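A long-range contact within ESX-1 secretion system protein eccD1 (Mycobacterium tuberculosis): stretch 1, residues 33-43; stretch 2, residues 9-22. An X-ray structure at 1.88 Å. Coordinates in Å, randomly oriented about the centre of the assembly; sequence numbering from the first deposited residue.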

ATOM      1  N   ASP A  33       4.676   3.658   3.581  1.00 17.81           N
ATOM      2  CA  ASP A  33       3.943   2.509   4.100  1.00 17.38           C
ATOM      3  C   ASP A  33       4.390   1.170   3.432  1.00 16.42           C
ATOM      4  O   ASP A  33       4.284   0.110   4.061  1.00 17.50           O
ATOM      5  CB  ASP A  33       2.433   2.726   4.019  1.00 17.88           C
ATOM      6  CG  ASP A  33       1.880   3.671   5.124  1.00 19.66           C
ATOM      7  OD1 ASP A  33       2.659   4.239   5.932  1.00 20.69           O
ATOM      8  OD2 ASP A  33       0.648   3.850   5.199  1.00 20.91           O
ATOM      9  N   THR A  34       4.927   1.219   2.203  1.00 15.06           N
ATOM     10  CA  THR A  34       5.558   0.044   1.565  1.00 15.32           C
ATOM     11  C   THR A  34       6.741  -0.429   2.398  1.00 16.00           C
ATOM     12  O   THR A  34       6.883  -1.621   2.694  1.00 17.43           O
ATOM     13  CB  THR A  34       6.000   0.327   0.095  1.00 15.43           C
ATOM     14  OG1 THR A  34       4.857   0.691  -0.691  1.00 14.88           O
ATOM     15  CG2 THR A  34       6.647  -0.851  -0.559  1.00 17.22           C
ATOM     16  N   VAL A  35       7.585   0.516   2.800  1.00 18.26           N
ATOM     17  CA  VAL A  35       8.741   0.194   3.631  1.00 18.52           C
ATOM     18  C   VAL A  35       8.241  -0.403   4.940  1.00 17.18           C
ATOM     19  O   VAL A  35       8.758  -1.409   5.413  1.00 17.35           O
ATOM     20  CB  VAL A  35       9.611   1.465   3.894  1.00 21.34           C
ATOM     21  CG1 VAL A  35      10.629   1.194   4.980  1.00 24.09           C
ATOM     22  CG2 VAL A  35      10.276   1.923   2.615  1.00 24.30           C
ATOM     23  N   ALA A  36       7.194   0.193   5.505  1.00 17.05           N
ATOM     24  CA  ALA A  36       6.683  -0.251   6.785  1.00 18.33           C
ATOM     25  C   ALA A  36       6.114  -1.685   6.727  1.00 17.62           C
ATOM     26  O   ALA A  36       6.366  -2.516   7.604  1.00 18.73           O
ATOM     27  CB  ALA A  36       5.663   0.732   7.290  1.00 20.63           C
ATOM     28  N   VAL A  37       5.364  -1.956   5.660  1.00 17.26           N
ATOM     29  CA  VAL A  37       4.807  -3.299   5.410  1.00 18.83           C
ATOM     30  C   VAL A  37       5.922  -4.328   5.244  1.00 18.29           C
ATOM     31  O   VAL A  37       5.878  -5.403   5.875  1.00 19.54           O
ATOM     32  CB  VAL A  37       3.873  -3.277   4.172  1.00 21.14           C
ATOM     33  CG1 VAL A  37       3.536  -4.691   3.716  1.00 24.92           C
ATOM     34  CG2 VAL A  37       2.620  -2.480   4.491  1.00 23.42           C
ATOM     35  N   LEU A  38       6.934  -4.002   4.427  1.00 17.80           N
ATOM     36  CA  LEU A  38       8.018  -4.954   4.153  1.00 19.22           C
ATOM     37  C   LEU A  38       8.802  -5.235   5.431  1.00 19.00           C
ATOM     38  O   LEU A  38       9.165  -6.383   5.701  1.00 19.91           O
ATOM     39  CB  LEU A  38       8.954  -4.445   3.074  1.00 20.96           C
ATOM     40  CG  LEU A  38       8.400  -4.514   1.662  1.00 24.37           C
ATOM     41  CD1 LEU A  38       9.236  -3.632   0.766  1.00 27.01           C
ATOM     42  CD2 LEU A  38       8.452  -5.950   1.179  1.00 28.62           C
ATOM     43  N   SER A  39       8.994  -4.188   6.248  1.00 19.16           N
ATOM     44  CA  SER A  39       9.633  -4.374   7.548  1.00 21.69           C
ATOM     45  C   SER A  39       8.883  -5.417   8.401  1.00 22.75           C
ATOM     46  O   SER A  39       9.510  -6.229   9.083  1.00 24.87           O
ATOM     47  CB  SER A  39       9.740  -3.032   8.320  1.00 24.09           C
ATOM     48  OG  SER A  39      10.400  -3.218   9.581  1.00 29.14           O
ATOM     49  N   GLU A  40       7.551  -5.390   8.384  1.00 23.13           N
ATOM     50  CA  GLU A  40       6.750  -6.342   9.180  1.00 26.35           C
ATOM     51  C   GLU A  40       6.859  -7.729   8.551  1.00 26.49           C
ATOM     52  O   GLU A  40       7.094  -8.743   9.237  1.00 28.59           O
ATOM     53  CB  GLU A  40       5.276  -5.922   9.223  1.00 28.90           C
ATOM     54  CG  GLU A  40       5.011  -4.571   9.866  1.00 31.26           C
ATOM     55  CD  GLU A  40       4.652  -4.651  11.338  1.00 38.13           C
ATOM     56  OE1 GLU A  40       4.436  -5.764  11.858  1.00 41.49           O
ATOM     57  OE2 GLU A  40       4.547  -3.574  11.966  1.00 42.45           O
ATOM     58  N   VAL A  41       6.710  -7.769   7.230  1.00 25.57           N
ATOM     59  CA  VAL A  41       6.743  -9.045   6.492  1.00 28.26           C
ATOM     60  C   VAL A  41       8.054  -9.769   6.754  1.00 28.34           C
ATOM     61  O   VAL A  41       8.055 -10.972   6.947  1.00 31.10           O
ATOM     62  CB  VAL A  41       6.522  -8.843   4.972  1.00 29.61           C
ATOM     63  CG1 VAL A  41       6.810 -10.111   4.185  1.00 34.24           C
ATOM     64  CG2 VAL A  41       5.094  -8.429   4.697  1.00 32.09           C
ATOM     65  N   LEU A  42       9.164  -9.032   6.781  1.00 26.73           N
ATOM     66  CA  LEU A  42      10.485  -9.636   6.889  1.00 28.67           C
ATOM     67  C   LEU A  42      11.074  -9.538   8.291  1.00 29.92           C
ATOM     68  O   LEU A  42      12.286  -9.727   8.469  1.00 32.07           O
ATOM     69  CB  LEU A  42      11.429  -8.998   5.880  1.00 29.39           C
ATOM     70  CG  LEU A  42      11.046  -9.132   4.411  1.00 31.34           C
ATOM     71  CD1 LEU A  42      11.978  -8.288   3.556  1.00 33.41           C
ATOM     72  CD2 LEU A  42      11.067 -10.570   3.928  1.00 35.74           C
ATOM     73  N   GLU A  43      10.225  -9.294   9.294  1.00 30.26           N
ATOM     74  CA  GLU A  43      10.729  -9.078  10.655  1.00 34.30           C
ATOM     75  C   GLU A  43      11.396 -10.323  11.241  1.00 37.76           C
ATOM     76  O   GLU A  43      12.352 -10.200  12.011  1.00 41.68           O
ATOM     77  CB  GLU A  43       9.641  -8.553  11.596  1.00 36.53           C
ATOM     78  CG  GLU A  43       8.597  -9.581  12.027  1.00 39.17           C
ATOM     79  CD  GLU A  43       7.438  -8.946  12.780  1.00 43.28           C
ATOM     80  OE1 GLU A  43       7.384  -7.707  12.830  1.00 43.82           O
ATOM     81  OE2 GLU A  43       6.586  -9.685  13.325  1.00 47.96           O
TER
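Stretch 2 9-22: TILTGRRMTDLVLP

Stretch 2 is a beta hairpin that lays one face of its two strands against a helix, and the contact is made by side-chain packing alone, with no hydrogen bond crossing between the stretches.

The hairpin runs from strand 9-12 through a type II' turn, Thr-12 to Arg-15, into strand 15-22. Gly-13 sits in the turn with phi/psi of 64/-110, a positive phi that by itself favours glycine. Paired backbone hydrogen bonds hold the two arms in register: Ile-10 N to Thr-17 O and Thr-17 N to Ile-10 O are both 2.9 Å, and next to the turn Thr-12 N reaches Arg-15 O at 2.8 Å.

Strand 15-22 crosses helix 33-41 at 130°, obliquely but with the two chains running in broadly opposed directions. The axes come no closer than 11.1 Å, a gap that side chains must fill. The opposed directions appear in the register: along stretch 1, Thr-34, Leu-38 and Leu-42 have Leu-21, Thr-17 and Arg-15 as their nearest CA neighbours, at CA-CA distances of 9.0, 8.2 and 9.0 Å.

The main row on stretch 1 is spaced by four. Thr-34, Leu-38 and Leu-42 all direct CA to CB toward the hairpin, and Leu-42, the first residue to leave helical phi/psi, continues the row. Val-37 and Val-41 also point toward the hairpin but are covered much less. On the long strand the rule is alternation: Arg-15, Thr-17, Leu-19 and Leu-21 point toward the helix, while Met-16 and Asp-18 between them point away. Ile-10 and Thr-12 extend the same face onto the first strand.

Leu-38 packs at the middle of the row, with chi1 in m and chi2 in t. Its two methyls reach both arms of the hairpin: CD1 lies 4.1 Å from Ile-10 CG1 and also comes within 4.4 Å of Leu-19 CD1, and CD2 lies 3.8 Å from Thr-17 CG2 and 4.2 Å from Leu-19 CD2. At one end, Thr-34 CG2 lies 3.9 Å from Leu-19 CD1, and Thr-34 OG1, hydrogen-bonded elsewhere in the structure, lies 4.2 Å from Leu-21 CD2.

At the turn end Leu-42, again m and t, has the largest area covered by the other stretch. Its CD1 is 3.9 Å from Thr-12 OG1, and its CD2 is 4.0 Å from Thr-17 OG1. Arg-15 folds its long side chain beside the same leucine, bringing NH1 to 3.7 Å from Leu-42 CD2 with the guanidinium set obliquely. Leu-38 on the helix and Leu-42 just after it meet a mixed surface, in which threonines and an arginine pack alongside the aliphatic residues.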

ATOM      1  N   THR A   9       8.697  -7.093  -7.845  1.00 16.75           N
ATOM      2  CA  THR A   9       9.321  -7.952  -6.865  1.00 16.88           C
ATOM      3  C   THR A   9      10.409  -7.103  -6.211  1.00 16.36           C
ATOM      4  O   THR A   9      11.258  -6.550  -6.905  1.00 16.87           O
ATOM      5  CB  THR A   9       9.949  -9.167  -7.535  1.00 18.56           C
ATOM      6  OG1 THR A   9       8.934  -9.971  -8.174  1.00 19.93           O
ATOM      7  CG2 THR A   9      10.706 -10.000  -6.524  1.00 19.34           C
ATOM      8  N   ILE A  10      10.381  -7.014  -4.892  1.00 16.15           N
ATOM      9  CA  ILE A  10      11.404  -6.317  -4.138  1.00 16.43           C
ATOM     10  C   ILE A  10      12.489  -7.294  -3.703  1.00 17.40           C
ATOM     11  O   ILE A  10      12.193  -8.299  -3.039  1.00 17.85           O
ATOM     12  CB  ILE A  10      10.830  -5.668  -2.847  1.00 16.69           C
ATOM     13  CG1 ILE A  10       9.661  -4.745  -3.186  1.00 16.62           C
ATOM     14  CG2 ILE A  10      11.935  -4.929  -2.080  1.00 17.71           C
ATOM     15  CD1 ILE A  10       9.949  -3.691  -4.247  1.00 16.76           C
ATOM     16  N   LEU A  11      13.728  -6.996  -4.068  1.00 18.26           N
ATOM     17  CA  LEU A  11      14.906  -7.731  -3.589  1.00 19.91           C
ATOM     18  C   LEU A  11      15.469  -7.114  -2.302  1.00 20.60           C
ATOM     19  O   LEU A  11      15.843  -5.961  -2.299  1.00 21.14           O
ATOM     20  CB  LEU A  11      15.996  -7.691  -4.665  1.00 21.74           C
ATOM     21  CG  LEU A  11      17.282  -8.507  -4.440  1.00 24.01           C
ATOM     22  CD1 LEU A  11      16.989  -9.992  -4.199  1.00 24.70           C
ATOM     23  CD2 LEU A  11      18.163  -8.329  -5.660  1.00 26.44           C
ATOM     24  N   THR A  12      15.553  -7.901  -1.239  1.00 21.34           N
ATOM     25  CA  THR A  12      16.154  -7.506   0.025  1.00 23.00           C
ATOM     26  C   THR A  12      17.194  -8.577   0.349  1.00 24.93           C
ATOM     27  O   THR A  12      16.867  -9.650   0.854  1.00 25.64           O
ATOM     28  CB  THR A  12      15.120  -7.402   1.162  1.00 23.33           C
ATOM     29  OG1 THR A  12      14.014  -6.586   0.756  1.00 22.21           O
ATOM     30  CG2 THR A  12      15.735  -6.774   2.375  1.00 25.47           C
ATOM     31  N   GLY A  13      18.455  -8.283   0.025  1.00 26.78           N
ATOM     32  CA  GLY A  13      19.543  -9.254   0.134  1.00 29.18           C
ATOM     33  C   GLY A  13      19.267 -10.387  -0.829  1.00 29.72           C
ATOM     34  O   GLY A  13      19.300 -10.192  -2.045  1.00 30.21           O
ATOM     35  N   ARG A  14      18.948 -11.557  -0.288  1.00 31.03           N
ATOM     36  CA  ARG A  14      18.679 -12.736  -1.105  1.00 32.43           C
ATOM     37  C   ARG A  14      17.205 -12.988  -1.249  1.00 30.95           C
ATOM     38  O   ARG A  14      16.816 -13.857  -2.005  1.00 32.01           O
ATOM     39  CB  ARG A  14      19.254 -13.981  -0.454  1.00 36.24           C
ATOM     40  CG  ARG A  14      20.741 -13.943  -0.296  1.00 39.15           C
ATOM     41  CD  ARG A  14      21.326 -15.342  -0.332  1.00 43.62           C
ATOM     42  NE  ARG A  14      21.542 -15.897   0.999  1.00 46.71           N
ATOM     43  CZ  ARG A  14      22.482 -15.478   1.849  1.00 48.41           C
ATOM     44  NH1 ARG A  14      23.282 -14.464   1.520  1.00 48.38           N
ATOM     45  NH2 ARG A  14      22.623 -16.069   3.037  1.00 50.84           N
ATOM     46  N   ARG A  15      16.402 -12.272  -0.473  1.00 28.90           N
ATOM     47  CA  ARG A  15      14.978 -12.523  -0.414  1.00 28.41           C
ATOM     48  C   ARG A  15      14.253 -11.705  -1.453  1.00 25.96           C
ATOM     49  O   ARG A  15      14.498 -10.515  -1.598  1.00 24.15           O
ATOM     50  CB  ARG A  15      14.424 -12.175   0.960  1.00 28.99           C
ATOM     51  CG  ARG A  15      12.904 -12.330   1.050  1.00 29.63           C
ATOM     52  CD  ARG A  15      12.471 -13.767   0.834  1.00 32.55           C
ATOM     53  NE  ARG A  15      12.843 -14.602   1.970  1.00 36.25           N
ATOM     54  CZ  ARG A  15      12.096 -14.791   3.061  1.00 39.04           C
ATOM     55  NH1 ARG A  15      10.906 -14.208   3.200  1.00 38.90           N
ATOM     56  NH2 ARG A  15      12.554 -15.570   4.037  1.00 42.55           N
ATOM     57  N   MET A  16      13.331 -12.344  -2.153  1.00 25.48           N
ATOM     58  CA  MET A  16      12.424 -11.632  -3.014  1.00 24.62           C
ATOM     59  C   MET A  16      11.044 -11.588  -2.369  1.00 22.80           C
ATOM     60  O   MET A  16      10.582 -12.578  -1.803  1.00 22.75           O
ATOM     61  CB  MET A  16      12.339 -12.326  -4.357  1.00 27.03           C
ATOM     62  CG  MET A  16      13.602 -12.200  -5.183  1.00 30.31           C
ATOM     63  SD  MET A  16      13.390 -13.221  -6.649  1.00 35.80           S
ATOM     64  CE  MET A  16      14.941 -12.791  -7.442  1.00 38.65           C
ATOM     65  N   THR A  17      10.387 -10.450  -2.499  1.00 20.77           N
ATOM     66  CA  THR A  17       9.031 -10.298  -2.049  1.00 20.17           C
ATOM     67  C   THR A  17       8.158  -9.691  -3.159  1.00 19.05           C
ATOM     68  O   THR A  17       8.371  -8.548  -3.571  1.00 18.71           O
ATOM     69  CB  THR A  17       8.958  -9.419  -0.785  1.00 20.50           C
ATOM     70  OG1 THR A  17       9.868  -9.929   0.217  1.00 22.00           O
ATOM     71  CG2 THR A  17       7.569  -9.420  -0.229  1.00 21.08           C
ATOM     72  N   ASP A  18       7.143 -10.429  -3.603  1.00 19.25           N
ATOM     73  CA  ASP A  18       6.273  -9.923  -4.666  1.00 18.97           C
ATOM     74  C   ASP A  18       5.248  -8.973  -4.089  1.00 18.46           C
ATOM     75  O   ASP A  18       4.595  -9.316  -3.101  1.00 19.26           O
ATOM     76  CB  ASP A  18       5.581 -11.061  -5.415  1.00 20.52           C
ATOM     77  CG  ASP A  18       6.548 -11.904  -6.235  1.00 21.98           C
ATOM     78  OD1 ASP A  18       7.766 -11.599  -6.265  1.00 21.18           O
ATOM     79  OD2 ASP A  18       6.088 -12.898  -6.842  1.00 24.03           O
ATOM     80  N   LEU A  19       5.105  -7.795  -4.710  1.00 17.85           N
ATOM     81  CA  LEU A  19       4.087  -6.792  -4.322  1.00 17.82           C
ATOM     82  C   LEU A  19       3.213  -6.409  -5.508  1.00 18.01           C
ATOM     83  O   LEU A  19       3.593  -6.621  -6.662  1.00 18.49           O
ATOM     84  CB  LEU A  19       4.744  -5.504  -3.810  1.00 17.40           C
ATOM     85  CG  LEU A  19       5.753  -5.636  -2.668  1.00 18.09           C
ATOM     86  CD1 LEU A  19       6.332  -4.252  -2.406  1.00 18.85           C
ATOM     87  CD2 LEU A  19       5.091  -6.205  -1.409  1.00 19.24           C
ATOM     88  N   VAL A  20       2.059  -5.836  -5.204  1.00 18.16           N
ATOM     89  CA  VAL A  20       1.177  -5.215  -6.204  1.00 18.65           C
ATOM     90  C   VAL A  20       1.041  -3.748  -5.810  1.00 18.31           C
ATOM     91  O   VAL A  20       0.505  -3.454  -4.752  1.00 19.03           O
ATOM     92  CB  VAL A  20      -0.208  -5.867  -6.226  1.00 20.30           C
ATOM     93  CG1 VAL A  20      -1.099  -5.223  -7.286  1.00 21.21           C
ATOM     94  CG2 VAL A  20      -0.099  -7.368  -6.470  1.00 21.58           C
ATOM     95  N   LEU A  21       1.528  -2.852  -6.665  1.00 17.89           N
ATOM     96  CA  LEU A  21       1.609  -1.449  -6.352  1.00 17.83           C
ATOM     97  C   LEU A  21       0.799  -0.649  -7.351  1.00 18.37           C
ATOM     98  O   LEU A  21       0.598  -1.086  -8.468  1.00 18.56           O
ATOM     99  CB  LEU A  21       3.065  -0.994  -6.401  1.00 17.79           C
ATOM    100  CG  LEU A  21       4.024  -1.689  -5.429  1.00 17.54           C
ATOM    101  CD1 LEU A  21       5.446  -1.207  -5.614  1.00 18.25           C
ATOM    102  CD2 LEU A  21       3.532  -1.494  -4.007  1.00 18.20           C
ATOM    103  N   PRO A  22       0.358   0.545  -6.954  1.00 18.95           N
ATOM    104  CA  PRO A  22      -0.319   1.418  -7.919  1.00 19.66           C
ATOM    105  C   PRO A  22       0.610   1.807  -9.068  1.00 20.12           C
ATOM    106  O   PRO A  22       1.749   2.303  -8.823  1.00 20.54           O
ATOM    107  CB  PRO A  22      -0.656   2.665  -7.108  1.00 20.58           C
ATOM    108  CG  PRO A  22      -0.452   2.313  -5.682  1.00 20.86           C
ATOM    109  CD  PRO A  22       0.520   1.173  -5.637  1.00 19.61           C
TER